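Local atomic coordinates of DNAation factor-related protein 4 (Drosophila melanogaster, PDB entry 5XPC), a protein that probably acts as a DNA endonuclease in apoptotic DNA fragmentation, this piece being its CIDE domain, a module that forms higher-order assemblies. Residues F55-D59 / D60-K64; K64-P67 / A68-F72. All coordinates share one frame; numbering follows the deposited sequence.

How the contacts relate
Contact 1 (55-59 with 60-64) and contact 2 (64-67 with 68-72) follow one another along the chain, sharing K64, and their centres lie about 9 Å apart. Contact 1 leads from the short strand 56-57 into helix 60-65; contact 2 leads out of that helix, round a turn, into strand 71-75 of the mixed sheet. They meet in the hydrophobic interior, where the F72 ring receives both V57 and L63: L63 CD1 lies 3.6 Å from F72 CZ. Together they form the path from strand 56-57 through helix 60-65 to strand 71-75, packed round F72, in this ubiquitin-like CIDE domain, and both contacts also touch the second subunit, consistent with a domain built to assemble.

Contact 1: F55-D59 / D60-K64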
loop_
_atom_site.group_PDB
_atom_site.type_symbol
_atom_site.label_atom_id
_atom_site.label_comp_id
_atom_site.label_asym_id
_atom_site.label_seq_id
_atom_site.Cartn_x
_atom_site.Cartn_y
_atom_site.Cartn_z
ATOM N N PHE B 55 8.740 10.520 8.447
ATOM C CA PHE B 55 8.073 11.428 7.526
ATOM C C PHE B 55 7.357 12.525 8.306
ATOM O O PHE B 55 6.738 12.268 9.341
ATOM C CB PHE B 55 7.094 10.651 6.632
ATOM C CG PHE B 55 7.750 10.035 5.426
ATOM C CD1 PHE B 55 7.384 10.421 4.145
ATOM C CD2 PHE B 55 8.772 9.104 5.579
ATOM C CE1 PHE B 55 8.015 9.881 3.035
ATOM C CE2 PHE B 55 9.399 8.551 4.477
ATOM C CZ PHE B 55 9.023 8.939 3.200
ATOM N N GLU B 56 7.459 13.759 7.816
ATOM C CA GLU B 56 6.875 14.888 8.527
ATOM C C GLU B 56 5.380 14.983 8.247
ATOM O O GLU B 56 4.948 14.902 7.092
ATOM C CB GLU B 56 7.547 16.200 8.120
ATOM C CG GLU B 56 6.861 17.394 8.773
ATOM C CD GLU B 56 7.628 18.679 8.629
ATOM O OE1 GLU B 56 8.811 18.633 8.220
ATOM O OE2 GLU B 56 7.035 19.747 8.903
ATOM N N VAL B 57 4.593 15.168 9.305
ATOM C CA VAL B 57 3.161 15.414 9.174
ATOM C C VAL B 57 2.970 16.816 8.609
ATOM O O VAL B 57 3.076 17.803 9.343
ATOM C CB VAL B 57 2.453 15.263 10.531
ATOM C CG1 VAL B 57 0.961 15.495 10.388
ATOM C CG2 VAL B 57 2.759 13.902 11.139
ATOM N N SER B 58 2.692 16.929 7.306
ATOM C CA SER B 58 2.772 18.252 6.687
ATOM C C SER B 58 1.492 19.074 6.817
ATOM O O SER B 58 1.560 20.303 6.710
ATOM C CB SER B 58 3.155 18.144 5.205
ATOM O OG SER B 58 2.071 17.661 4.426
ATOM N N ASP B 59 0.334 18.456 7.041
ATOM C CA ASP B 59 -0.897 19.238 7.105
ATOM C C ASP B 59 -1.944 18.470 7.902
ATOM O O ASP B 59 -1.782 17.287 8.207
ATOM C CB ASP B 59 -1.423 19.627 5.697
ATOM C CG ASP B 59 -1.655 18.426 4.753
ATOM O OD1 ASP B 59 -1.948 17.303 5.214
ATOM O OD2 ASP B 59 -1.581 18.630 3.515
ATOM N N ASP B 60 -3.014 19.181 8.261
ATOM C CA ASP B 60 -4.074 18.588 9.072
ATOM C C ASP B 60 -4.704 17.390 8.375
ATOM O O ASP B 60 -5.080 16.406 9.027
ATOM C CB ASP B 60 -5.135 19.644 9.376
ATOM C CG ASP B 60 -6.125 19.189 10.421
ATOM O OD1 ASP B 60 -5.689 18.751 11.505
ATOM O OD2 ASP B 60 -7.344 19.251 10.148
ATOM N N GLU B 61 -4.829 17.455 7.048
ATOM C CA GLU B 61 -5.461 16.367 6.313
ATOM C C GLU B 61 -4.660 15.081 6.451
ATOM O O GLU B 61 -5.236 13.996 6.619
ATOM C CB GLU B 61 -5.627 16.750 4.841
ATOM C CG GLU B 61 -6.596 17.904 4.597
ATOM C CD GLU B 61 -6.012 19.268 4.978
ATOM O OE1 GLU B 61 -4.773 19.423 4.970
ATOM O OE2 GLU B 61 -6.797 20.187 5.287
ATOM N N TYR B 62 -3.329 15.182 6.413
ATOM C CA TYR B 62 -2.507 14.000 6.637
ATOM C C TYR B 62 -2.693 13.464 8.053
ATOM O O TYR B 62 -2.858 12.256 8.244
ATOM C CB TYR B 62 -1.024 14.284 6.371
ATOM C CG TYR B 62 -0.238 12.991 6.443
ATOM C CD1 TYR B 62 -0.358 12.034 5.439
ATOM C CD2 TYR B 62 0.563 12.695 7.543
ATOM C CE1 TYR B 62 0.325 10.828 5.508
ATOM C CE2 TYR B 62 1.253 11.492 7.624
ATOM C CZ TYR B 62 1.121 10.558 6.600
ATOM O OH TYR B 62 1.800 9.361 6.669
ATOM N N LEU B 63 -2.643 14.344 9.059
ATOM C CA LEU B 63 -2.838 13.903 10.440
ATOM C C LEU B 63 -4.127 13.103 10.585
ATOM O O LEU B 63 -4.148 12.023 11.188
ATOM C CB LEU B 63 -2.863 15.102 11.393
ATOM C CG LEU B 63 -3.254 14.717 12.833
ATOM C CD1 LEU B 63 -2.167 13.872 13.449
ATOM C CD2 LEU B 63 -3.492 15.939 13.716
ATOM N N LYS B 64 -5.214 13.612 10.022
ATOM C CA LYS B 64 -6.492 12.942 10.214
ATOM C C LYS B 64 -6.633 11.691 9.365
ATOM O O LYS B 64 -7.557 10.902 9.596
ATOM C CB LYS B 64 -7.614 13.946 9.960
ATOM C CG LYS B 64 -7.708 14.903 11.150
ATOM C CD LYS B 64 -8.506 16.154 10.895
ATOM C CE LYS B 64 -8.591 16.961 12.191
ATOM N NZ LYS B 64 -8.971 18.385 11.949
#
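This is a local helix-capping contact, in which D59 closes the start of helix 60-65 just after strand 56-57. Its carboxylate reaches the backbone N-H of Y62, which donates to D59 OD1 at 2.8 Å, almost in line with the CG-OD1 bond. With chi1 at 56°, D59 CG is flanked by its own amide and carbonyl, close to Y62 N. A second N-H, from G26 of the second subunit, also grips OD1. An aspartate suits the place because its short acidic side chain can take an N-H that has no earlier helical carbonyl to bond. L63 N, meanwhile, bonds to D59 O at 3.2 Å, nearly straight.

The E61 carboxylate crosses that of D59 with planes 82° apart, E61 OE1 lying 3.5 Å from D59 OD1. K36 of the second subunit, which forms a salt bridge with D59 OD2, probably eases this crowding of negative charge.

On the inner side, V57 CG1 touches the Y62 ring edge, 4.0 Å from CD2, and also L63 CB; the branch at CB leaves CG2 for F72. One turn along, K64 NZ reaches the syn lone pair of D60 OD2 at 2.6 Å. The arrangement is that of an aspartate N-cap at a strand-to-helix junction.

Contact 2: K64-P67 / A68-F72; sequences KSLP and AQTLF
The carbonyl oxygen of P67 is gripped twice by T70, once by the side chain and once by the backbone. T70 OG1 donates to P67 O at 2.7 Å, tilted a little from the carbonyl plane, while T70 N donates to the same oxygen at 3.3 Å from well above that plane. The hydroxyl bond is thus the shorter, and the amide bond closes a type II beta turn from P67 to T70. OG1 lies anti to the carbonyl carbon of T70 (chi1 -68°), and this turns it back toward the proline; it also sits 3.5 Å from P67 CD, beside the ring. Threonine fits because its hydroxyl supplies the second grip close to the main chain.

P67 supplies the carbonyl and a rigid lead-in, while the two residues after it carry the type II angles: A68 the extended second position (psi 150°) and Q69 the positive phi of the third (72°). The Q69 amide is turned outward, where OE1 bonds Y62 OH of the third subunit.

Beyond the turn, on the inward side, the contact becomes apolar. L66 reaches in from the opposite direction to F72, and its CD1 meets the ring at the edge, in its plane, 3.5 Å from F72 CE1. L48 and L50 of strand 47-50 also touch this ring, so leucine and phenylalanine join the domain interior.

Two donors on one carbonyl, beside an apolar leucine-phenylalanine contact, probably help hold the turn together with its backbone bonds to strand 10-15, leaving Q69 to face a neighbouring subunit.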
loop_
_atom_site.group_PDB
_atom_site.type_symbol
_atom_site.label_atom_id
_atom_site.label_comp_id
_atom_site.label_asym_id
_atom_site.label_seq_id
_atom_site.Cartn_x
_atom_site.Cartn_y
_atom_site.Cartn_z
ATOM N N LYS B 64 -5.214 13.612 10.022
ATOM C CA LYS B 64 -6.492 12.942 10.214
ATOM C C LYS B 64 -6.633 11.691 9.365
ATOM O O LYS B 64 -7.557 10.902 9.596
ATOM C CB LYS B 64 -7.614 13.946 9.960
ATOM C CG LYS B 64 -7.708 14.903 11.150
ATOM C CD LYS B 64 -8.506 16.154 10.895
ATOM C CE LYS B 64 -8.591 16.961 12.191
ATOM N NZ LYS B 64 -8.971 18.385 11.949
ATOM N N SER B 65 -5.726 11.473 8.412
ATOM C CA SER B 65 -5.699 10.217 7.678
ATOM C C SER B 65 -5.054 9.095 8.478
ATOM O O SER B 65 -5.216 7.923 8.119
ATOM C CB SER B 65 -4.943 10.394 6.357
ATOM O OG SER B 65 -3.531 10.318 6.562
ATOM N N LEU B 66 -4.316 9.430 9.548
ATOM C CA LEU B 66 -3.596 8.426 10.309
ATOM C C LEU B 66 -4.513 7.769 11.331
ATOM O O LEU B 66 -5.486 8.378 11.789
ATOM C CB LEU B 66 -2.401 9.040 11.027
ATOM C CG LEU B 66 -1.317 9.618 10.117
ATOM C CD1 LEU B 66 -0.402 10.573 10.893
ATOM C CD2 LEU B 66 -0.524 8.475 9.469
ATOM N N PRO B 67 -4.222 6.525 11.693
ATOM C CA PRO B 67 -4.978 5.879 12.776
ATOM C C PRO B 67 -4.799 6.634 14.083
ATOM O O PRO B 67 -3.737 7.203 14.363
ATOM C CB PRO B 67 -4.360 4.478 12.861
ATOM C CG PRO B 67 -3.629 4.286 11.570
ATOM C CD PRO B 67 -3.187 5.648 11.125
ATOM N N ALA B 68 -5.857 6.644 14.887
ATOM C CA ALA B 68 -5.715 7.122 16.254
ATOM C C ALA B 68 -4.639 6.307 16.966
ATOM O O ALA B 68 -4.398 5.140 16.643
ATOM C CB ALA B 68 -7.045 7.023 17.003
ATOM N N GLN B 69 -3.971 6.947 17.926
ATOM C CA GLN B 69 -2.863 6.392 18.707
ATOM C C GLN B 69 -1.569 6.239 17.910
ATOM O O GLN B 69 -0.626 5.603 18.399
ATOM C CB GLN B 69 -3.235 5.048 19.351
ATOM C CG GLN B 69 -4.536 5.096 20.140
ATOM C CD GLN B 69 -4.454 6.030 21.339
ATOM O OE1 GLN B 69 -3.375 6.274 21.869
ATOM N NE2 GLN B 69 -5.601 6.549 21.776
ATOM N N THR B 70 -1.482 6.813 16.708
ATOM C CA THR B 70 -0.201 6.889 16.007
ATOM C C THR B 70 0.826 7.624 16.867
ATOM O O THR B 70 0.490 8.580 17.568
ATOM C CB THR B 70 -0.381 7.603 14.659
ATOM O OG1 THR B 70 -1.167 6.787 13.776
ATOM C CG2 THR B 70 0.970 7.895 13.985
ATOM N N LEU B 71 2.076 7.158 16.827
ATOM C CA LEU B 71 3.173 7.739 17.595
ATOM C C LEU B 71 3.962 8.735 16.749
ATOM O O LEU B 71 4.423 8.398 15.651
ATOM C CB LEU B 71 4.120 6.649 18.104
ATOM C CG LEU B 71 5.405 7.174 18.762
ATOM C CD1 LEU B 71 5.087 8.036 19.990
ATOM C CD2 LEU B 71 6.344 6.023 19.143
ATOM N N PHE B 72 4.148 9.946 17.285
ATOM C CA PHE B 72 4.899 11.015 16.640
ATOM C C PHE B 72 6.126 11.380 17.465
ATOM O O PHE B 72 6.106 11.312 18.698
ATOM C CB PHE B 72 4.037 12.280 16.448
ATOM C CG PHE B 72 2.763 12.033 15.688
ATOM C CD1 PHE B 72 2.787 11.859 14.317
ATOM C CD2 PHE B 72 1.543 11.985 16.347
ATOM C CE1 PHE B 72 1.606 11.614 13.607
ATOM C CE2 PHE B 72 0.366 11.744 15.647
ATOM C CZ PHE B 72 0.402 11.563 14.275
#